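Local atomic coordinates of DUF211 domain-containing protein (Archaeoglobus fulgidus DSM 4304, PDB entry 3BPD), a protein that is of unknown function but binds magnesium ions and assembles into a heptamer. Residues L14-A25 / I39-E49. The protein carries 1 engineered substitution. Numbering follows the deposited sequence.
Sequences LKPHEPKTIVFA and IHLSEIDQATE. With MG (magnesium ion), chain B; MG (magnesium ion), chain C.
Lys-15 and Glu-49 face each other as an antiparallel hydrogen-bonded pair, Lys-15 N meeting Glu-49 O at 3.0 Å and Glu-49 N returning to Lys-15 O at 2.8 Å. Their side chains run alongside one another and point the same way, toward the helix-bearing face of the sheet. A bend at the last torsion of Lys-15 (chi4 65°) brings NZ into a salt bridge to Glu-49 OE1 at 3.2 Å, whose hydrogen bond is weak. The same ammonium donates to the carbonyls of Pro-16 and Pro-19, which ties the loop leading into helix 21-29 back to the strand pair, while Lys-15 CD lies over one face of the Phe-24 ring. From another direction, Thr-48 OG1 reaches Lys-15 O from above the carbonyl plane, and its methyl meets Leu-14 CD1, the two side chains crossing at about a right angle. His-17 extends over the 45-48 turn: NE2 donates to Asp-45 O at 3.1 Å, the acceptor lying in the ring plane, and Ala-47 CA sits over one ring face in a CH-pi contact 3.5 Å from the centroid. Further along, Ile-39 CD1 packs against Phe-24 CB at 3.5 Å and also touches Ala-25. The turn that His-17 covers carries Asp-45, which with Glu-43 binds magnesium. The contact thus ties this hairpin, strands 34-44 and 48-57, to the strand-loop-helix connection of a ferredoxin-like alpha+beta sandwich with a four-stranded antiparallel sheet.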
ATOM      1  N   LEU F  14       0.476   4.580 -30.077  1.00 22.28           N
ATOM      2  CA  LEU F  14      -0.677   4.185 -30.876  1.00 23.11           C
ATOM      3  C   LEU F  14      -0.088   3.339 -32.004  1.00 23.09           C
ATOM      4  O   LEU F  14       0.971   3.663 -32.538  1.00 22.07           O
ATOM      5  CB  LEU F  14      -1.391   5.402 -31.463  1.00 23.51           C
ATOM      6  CG  LEU F  14      -2.512   5.071 -32.460  1.00 24.21           C
ATOM      7  CD1 LEU F  14      -3.775   4.659 -31.705  1.00 24.27           C
ATOM      8  CD2 LEU F  14      -2.791   6.277 -33.339  1.00 24.34           C
ATOM      9  N   LYS F  15      -0.765   2.258 -32.370  1.00 24.59           N
ATOM     10  CA  LYS F  15      -0.251   1.384 -33.420  1.00 26.87           C
ATOM     11  C   LYS F  15      -1.337   0.550 -34.083  1.00 27.41           C
ATOM     12  O   LYS F  15      -2.380   0.293 -33.497  1.00 27.96           O
ATOM     13  CB  LYS F  15       0.771   0.417 -32.825  1.00 28.57           C
ATOM     14  CG  LYS F  15       0.121  -0.703 -32.006  1.00 28.85           C
ATOM     15  CD  LYS F  15       1.143  -1.724 -31.545  1.00 31.51           C
ATOM     16  CE  LYS F  15       0.480  -3.021 -31.123  1.00 32.85           C
ATOM     17  NZ  LYS F  15      -0.193  -3.706 -32.261  1.00 32.21           N
ATOM     18  N   PRO F  16      -1.102   0.107 -35.323  1.00 28.35           N
ATOM     19  CA  PRO F  16      -2.146  -0.706 -35.945  1.00 29.14           C
ATOM     20  C   PRO F  16      -2.116  -2.039 -35.194  1.00 29.68           C
ATOM     21  O   PRO F  16      -1.192  -2.286 -34.421  1.00 29.04           O
ATOM     22  CB  PRO F  16      -1.679  -0.816 -37.387  1.00 28.78           C
ATOM     23  CG  PRO F  16      -0.186  -0.852 -37.240  1.00 30.73           C
ATOM     24  CD  PRO F  16       0.091   0.200 -36.183  1.00 29.26           C
ATOM     25  N   HIS F  17      -3.109  -2.894 -35.411  1.00 30.98           N
ATOM     26  CA  HIS F  17      -3.165  -4.168 -34.700  1.00 31.32           C
ATOM     27  C   HIS F  17      -1.942  -5.067 -34.853  1.00 31.47           C
ATOM     28  O   HIS F  17      -1.600  -5.811 -33.938  1.00 31.75           O
ATOM     29  CB  HIS F  17      -4.413  -4.941 -35.112  1.00 31.61           C
ATOM     30  CG  HIS F  17      -5.692  -4.266 -34.736  1.00 34.10           C
ATOM     31  ND1 HIS F  17      -6.929  -4.784 -35.055  1.00 37.51           N
ATOM     32  CD2 HIS F  17      -5.929  -3.109 -34.078  1.00 36.62           C
ATOM     33  CE1 HIS F  17      -7.873  -3.974 -34.610  1.00 37.96           C
ATOM     34  NE2 HIS F  17      -7.292  -2.948 -34.014  1.00 37.02           N
ATOM     35  N   GLU F  18      -1.276  -5.000 -35.998  1.00 31.29           N
ATOM     36  CA  GLU F  18      -0.106  -5.835 -36.230  1.00 30.46           C
ATOM     37  C   GLU F  18       1.147  -4.998 -36.360  1.00 27.98           C
ATOM     38  O   GLU F  18       1.105  -3.906 -36.902  1.00 30.46           O
ATOM     39  CB  GLU F  18      -0.314  -6.674 -37.489  1.00 32.53           C
ATOM     40  CG  GLU F  18      -1.295  -7.812 -37.297  1.00 36.02           C
ATOM     41  CD  GLU F  18      -0.670  -9.016 -36.613  1.00 39.53           C
ATOM     42  OE1 GLU F  18       0.157  -8.834 -35.690  1.00 42.90           O
ATOM     43  OE2 GLU F  18      -1.009 -10.154 -36.990  1.00 42.45           O
ATOM     44  N   PRO F  19       2.278  -5.488 -35.839  1.00 26.98           N
ATOM     45  CA  PRO F  19       2.460  -6.760 -35.126  1.00 26.73           C
ATOM     46  C   PRO F  19       1.792  -6.738 -33.763  1.00 26.20           C
ATOM     47  O   PRO F  19       1.416  -5.682 -33.267  1.00 26.30           O
ATOM     48  CB  PRO F  19       3.980  -6.868 -34.985  1.00 26.75           C
ATOM     49  CG  PRO F  19       4.501  -6.064 -36.141  1.00 26.93           C
ATOM     50  CD  PRO F  19       3.582  -4.871 -36.138  1.00 26.68           C
ATOM     51  N   LYS F  20       1.658  -7.905 -33.151  1.00 27.38           N
ATOM     52  CA  LYS F  20       1.059  -7.995 -31.822  1.00 28.67           C
ATOM     53  C   LYS F  20       1.978  -7.334 -30.787  1.00 29.12           C
ATOM     54  O   LYS F  20       3.186  -7.198 -31.018  1.00 29.16           O
ATOM     55  CB  LYS F  20       0.836  -9.459 -31.447  1.00 28.33           C
ATOM     56  CG  LYS F  20      -0.182 -10.135 -32.316  1.00 28.83           C
ATOM     57  CD  LYS F  20      -0.260 -11.640 -32.075  1.00 31.30           C
ATOM     58  CE  LYS F  20      -1.648 -12.154 -32.517  1.00 34.77           C
ATOM     59  NZ  LYS F  20      -2.177 -11.470 -33.765  1.00 32.23           N
ATOM     60  N   THR F  21       1.422  -6.931 -29.644  1.00 28.59           N
ATOM     61  CA  THR F  21       2.249  -6.295 -28.624  1.00 28.80           C
ATOM     62  C   THR F  21       3.376  -7.195 -28.099  1.00 27.52           C
ATOM     63  O   THR F  21       4.456  -6.702 -27.759  1.00 27.52           O
ATOM     64  CB  THR F  21       1.419  -5.815 -27.422  1.00 27.66           C
ATOM     65  OG1 THR F  21       0.635  -6.899 -26.929  1.00 31.11           O
ATOM     66  CG2 THR F  21       0.508  -4.676 -27.818  1.00 28.78           C
ATOM     67  N   ILE F  22       3.146  -8.502 -28.034  1.00 26.26           N
ATOM     68  CA  ILE F  22       4.193  -9.390 -27.535  1.00 25.73           C
ATOM     69  C   ILE F  22       5.436  -9.351 -28.422  1.00 25.21           C
ATOM     70  O   ILE F  22       6.514  -9.759 -28.002  1.00 26.21           O
ATOM     71  CB  ILE F  22       3.715 -10.857 -27.414  1.00 23.87           C
ATOM     72  CG1 ILE F  22       3.406 -11.429 -28.783  1.00 24.83           C
ATOM     73  CG2 ILE F  22       2.485 -10.937 -26.544  1.00 23.17           C
ATOM     74  CD1 ILE F  22       2.940 -12.859 -28.703  1.00 27.34           C
ATOM     75  N   VAL F  23       5.286  -8.852 -29.642  1.00 24.66           N
ATOM     76  CA  VAL F  23       6.409  -8.755 -30.560  1.00 24.78           C
ATOM     77  C   VAL F  23       7.140  -7.442 -30.261  1.00 25.12           C
ATOM     78  O   VAL F  23       8.371  -7.386 -30.274  1.00 26.14           O
ATOM     79  CB  VAL F  23       5.913  -8.812 -32.012  1.00 26.72           C
ATOM     80  CG1 VAL F  23       7.082  -8.886 -32.977  1.00 26.06           C
ATOM     81  CG2 VAL F  23       5.009 -10.034 -32.185  1.00 28.18           C
ATOM     82  N   PHE F  24       6.387  -6.385 -29.977  1.00 24.69           N
ATOM     83  CA  PHE F  24       7.015  -5.121 -29.616  1.00 24.39           C
ATOM     84  C   PHE F  24       7.860  -5.373 -28.374  1.00 24.57           C
ATOM     85  O   PHE F  24       9.018  -4.962 -28.294  1.00 24.65           O
ATOM     86  CB  PHE F  24       5.967  -4.063 -29.286  1.00 25.19           C
ATOM     87  CG  PHE F  24       5.410  -3.388 -30.485  1.00 26.25           C
ATOM     88  CD1 PHE F  24       4.738  -4.128 -31.457  1.00 26.39           C
ATOM     89  CD2 PHE F  24       5.612  -2.026 -30.687  1.00 25.33           C
ATOM     90  CE1 PHE F  24       4.280  -3.532 -32.611  1.00 24.76           C
ATOM     91  CE2 PHE F  24       5.158  -1.413 -31.849  1.00 26.09           C
ATOM     92  CZ  PHE F  24       4.491  -2.170 -32.815  1.00 26.03           C
ATOM     93  N   ALA F  25       7.265  -6.054 -27.403  1.00 23.47           N
ATOM     94  CA  ALA F  25       7.962  -6.359 -26.171  1.00 23.82           C
ATOM     95  C   ALA F  25       9.253  -7.099 -26.463  1.00 24.41           C
ATOM     96  O   ALA F  25      10.326  -6.628 -26.094  1.00 26.19           O
ATOM     97  CB  ALA F  25       7.073  -7.189 -25.240  1.00 24.94           C
ATOM     98  N   ILE F  39       4.502  -3.871 -21.555  1.00 19.92           N
ATOM     99  CA  ILE F  39       3.579  -3.251 -22.473  1.00 21.62           C
ATOM    100  C   ILE F  39       2.161  -3.462 -21.968  1.00 21.92           C
ATOM    101  O   ILE F  39       1.679  -4.589 -21.838  1.00 22.26           O
ATOM    102  CB  ILE F  39       3.754  -3.790 -23.896  1.00 19.48           C
ATOM    103  CG1 ILE F  39       5.143  -3.414 -24.406  1.00 18.55           C
ATOM    104  CG2 ILE F  39       2.722  -3.170 -24.806  1.00 20.36           C
ATOM    105  CD1 ILE F  39       5.377  -3.737 -25.845  1.00 19.42           C
ATOM    106  N   HIS F  40       1.512  -2.355 -21.639  1.00 24.03           N
ATOM    107  CA  HIS F  40       0.151  -2.396 -21.146  1.00 26.86           C
ATOM    108  C   HIS F  40      -0.831  -1.960 -22.230  1.00 27.20           C
ATOM    109  O   HIS F  40      -0.629  -0.934 -22.890  1.00 27.93           O
ATOM    110  CB  HIS F  40       0.012  -1.481 -19.943  1.00 30.52           C
ATOM    111  CG  HIS F  40      -1.389  -1.374 -19.439  1.00 36.12           C
ATOM    112  ND1 HIS F  40      -2.002  -2.384 -18.731  1.00 38.39           N
ATOM    113  CD2 HIS F  40      -2.316  -0.397 -19.586  1.00 36.59           C
ATOM    114  CE1 HIS F  40      -3.247  -2.035 -18.461  1.00 38.34           C
ATOM    115  NE2 HIS F  40      -3.461  -0.834 -18.969  1.00 38.71           N
ATOM    116  N   LEU F  41      -1.885  -2.748 -22.415  1.00 26.86           N
ATOM    117  CA  LEU F  41      -2.906  -2.444 -23.409  1.00 27.81           C
ATOM    118  C   LEU F  41      -3.935  -1.483 -22.814  1.00 28.47           C
ATOM    119  O   LEU F  41      -4.642  -1.812 -21.858  1.00 27.13           O
ATOM    120  CB  LEU F  41      -3.598  -3.729 -23.867  1.00 28.89           C
ATOM    121  CG  LEU F  41      -4.807  -3.551 -24.790  1.00 29.90           C
ATOM    122  CD1 LEU F  41      -4.391  -2.828 -26.053  1.00 30.20           C
ATOM    123  CD2 LEU F  41      -5.400  -4.907 -25.123  1.00 29.66           C
ATOM    124  N   SER F  42      -4.012  -0.288 -23.389  1.00 30.26           N
ATOM    125  CA  SER F  42      -4.937   0.733 -22.909  1.00 30.74           C
ATOM    126  C   SER F  42      -6.303   0.616 -23.553  1.00 29.78           C
ATOM    127  O   SER F  42      -7.315   0.770 -22.887  1.00 28.31           O
ATOM    128  CB  SER F  42      -4.367   2.121 -23.182  1.00 30.95           C
ATOM    129  OG  SER F  42      -3.104   2.286 -22.555  1.00 34.03           O
ATOM    130  N   GLU F  43      -6.328   0.339 -24.852  1.00 30.65           N
ATOM    131  CA  GLU F  43      -7.592   0.213 -25.567  1.00 30.78           C
ATOM    132  C   GLU F  43      -7.412  -0.320 -26.978  1.00 29.18           C
ATOM    133  O   GLU F  43      -6.395  -0.064 -27.626  1.00 28.98           O
ATOM    134  CB  GLU F  43      -8.293   1.577 -25.629  1.00 31.98           C
ATOM    135  CG  GLU F  43      -9.518   1.612 -26.527  1.00 35.45           C
ATOM    136  CD  GLU F  43     -10.061   3.015 -26.739  1.00 37.96           C
ATOM    137  OE1 GLU F  43     -10.727   3.560 -25.830  1.00 38.79           O
ATOM    138  OE2 GLU F  43      -9.813   3.572 -27.826  1.00 38.33           O
ATOM    139  N   ILE F  44      -8.404  -1.076 -27.438  1.00 27.18           N
ATOM    140  CA  ILE F  44      -8.397  -1.604 -28.790  1.00 27.28           C
ATOM    141  C   ILE F  44      -9.466  -0.878 -29.600  1.00 28.73           C
ATOM    142  O   ILE F  44     -10.601  -0.727 -29.161  1.00 28.03           O
ATOM    143  CB  ILE F  44      -8.721  -3.102 -28.852  1.00 25.56           C
ATOM    144  CG1 ILE F  44      -7.726  -3.909 -28.025  1.00 26.10           C
ATOM    145  CG2 ILE F  44      -8.640  -3.566 -30.285  1.00 23.32           C
ATOM    146  CD1 ILE F  44      -7.811  -5.410 -28.262  1.00 23.92           C
ATOM    147  N   ASP F  45      -9.096  -0.428 -30.789  1.00 32.10           N
ATOM    148  CA  ASP F  45     -10.030   0.273 -31.658  1.00 34.81           C
ATOM    149  C   ASP F  45     -10.310  -0.520 -32.925  1.00 37.13           C
ATOM    150  O   ASP F  45      -9.941  -1.691 -33.046  1.00 36.52           O
ATOM    151  CB  ASP F  45      -9.482   1.658 -32.037  1.00 34.95           C
ATOM    152  CG  ASP F  45      -9.741   2.724 -30.963  1.00 34.94           C
ATOM    153  OD1 ASP F  45      -8.816   3.526 -30.691  1.00 35.22           O
ATOM    154  OD2 ASP F  45     -10.862   2.774 -30.407  1.00 32.75           O
ATOM    155  N   GLN F  46     -10.970   0.150 -33.863  1.00 40.22           N
ATOM    156  CA  GLN F  46     -11.345  -0.426 -35.143  1.00 42.32           C
ATOM    157  C   GLN F  46     -10.197  -1.224 -35.748  1.00 41.93           C
ATOM    158  O   GLN F  46     -10.325  -2.428 -35.982  1.00 42.79           O
ATOM    159  CB  GLN F  46     -11.764   0.697 -36.088  1.00 46.65           C
ATOM    160  CG  GLN F  46     -12.502   0.247 -37.334  1.00 52.35           C
ATOM    161  CD  GLN F  46     -13.110   1.422 -38.082  1.00 56.48           C
ATOM    162  OE1 GLN F  46     -13.854   2.224 -37.500  1.00 57.87           O
ATOM    163  NE2 GLN F  46     -12.801   1.533 -39.375  1.00 58.39           N
ATOM    164  N   ALA F  47      -9.074  -0.547 -35.979  1.00 40.45           N
ATOM    165  CA  ALA F  47      -7.893  -1.163 -36.563  1.00 37.46           C
ATOM    166  C   ALA F  47      -6.647  -0.588 -35.902  1.00 36.45           C
ATOM    167  O   ALA F  47      -5.586  -0.482 -36.524  1.00 38.07           O
ATOM    168  CB  ALA F  47      -7.864  -0.872 -38.041  1.00 39.16           C
ATOM    169  N   THR F  48      -6.773  -0.241 -34.627  1.00 33.74           N
ATOM    170  CA  THR F  48      -5.678   0.379 -33.910  1.00 30.56           C
ATOM    171  C   THR F  48      -5.706   0.039 -32.423  1.00 30.58           C
ATOM    172  O   THR F  48      -6.723  -0.410 -31.897  1.00 30.16           O
ATOM    173  CB  THR F  48      -5.769   1.913 -34.083  1.00 29.18           C
ATOM    174  OG1 THR F  48      -4.466   2.443 -34.314  1.00 30.02           O
ATOM    175  CG2 THR F  48      -6.361   2.574 -32.843  1.00 28.35           C
ATOM    176  N   GLU F  49      -4.582   0.251 -31.748  1.00 30.39           N
ATOM    177  CA  GLU F  49      -4.508  -0.006 -30.317  1.00 30.75           C
ATOM    178  C   GLU F  49      -3.708   1.091 -29.649  1.00 29.86           C
ATOM    179  O   GLU F  49      -2.772   1.635 -30.235  1.00 29.55           O
ATOM    180  CB  GLU F  49      -3.803  -1.329 -30.009  1.00 32.69           C
ATOM    181  CG  GLU F  49      -4.333  -2.542 -30.718  1.00 36.90           C
ATOM    182  CD  GLU F  49      -3.735  -3.821 -30.175  1.00 39.01           C
ATOM    183  OE1 GLU F  49      -2.487  -3.908 -30.089  1.00 40.68           O
ATOM    184  OE2 GLU F  49      -4.516  -4.742 -29.837  1.00 40.96           O
TER
HETATM  185 MG    MG B 124     -12.293   3.338 -28.688  1.00 20.22          MG
HETATM  186 MG    MG C 125      -9.462   5.438 -28.937  1.00 38.88          MG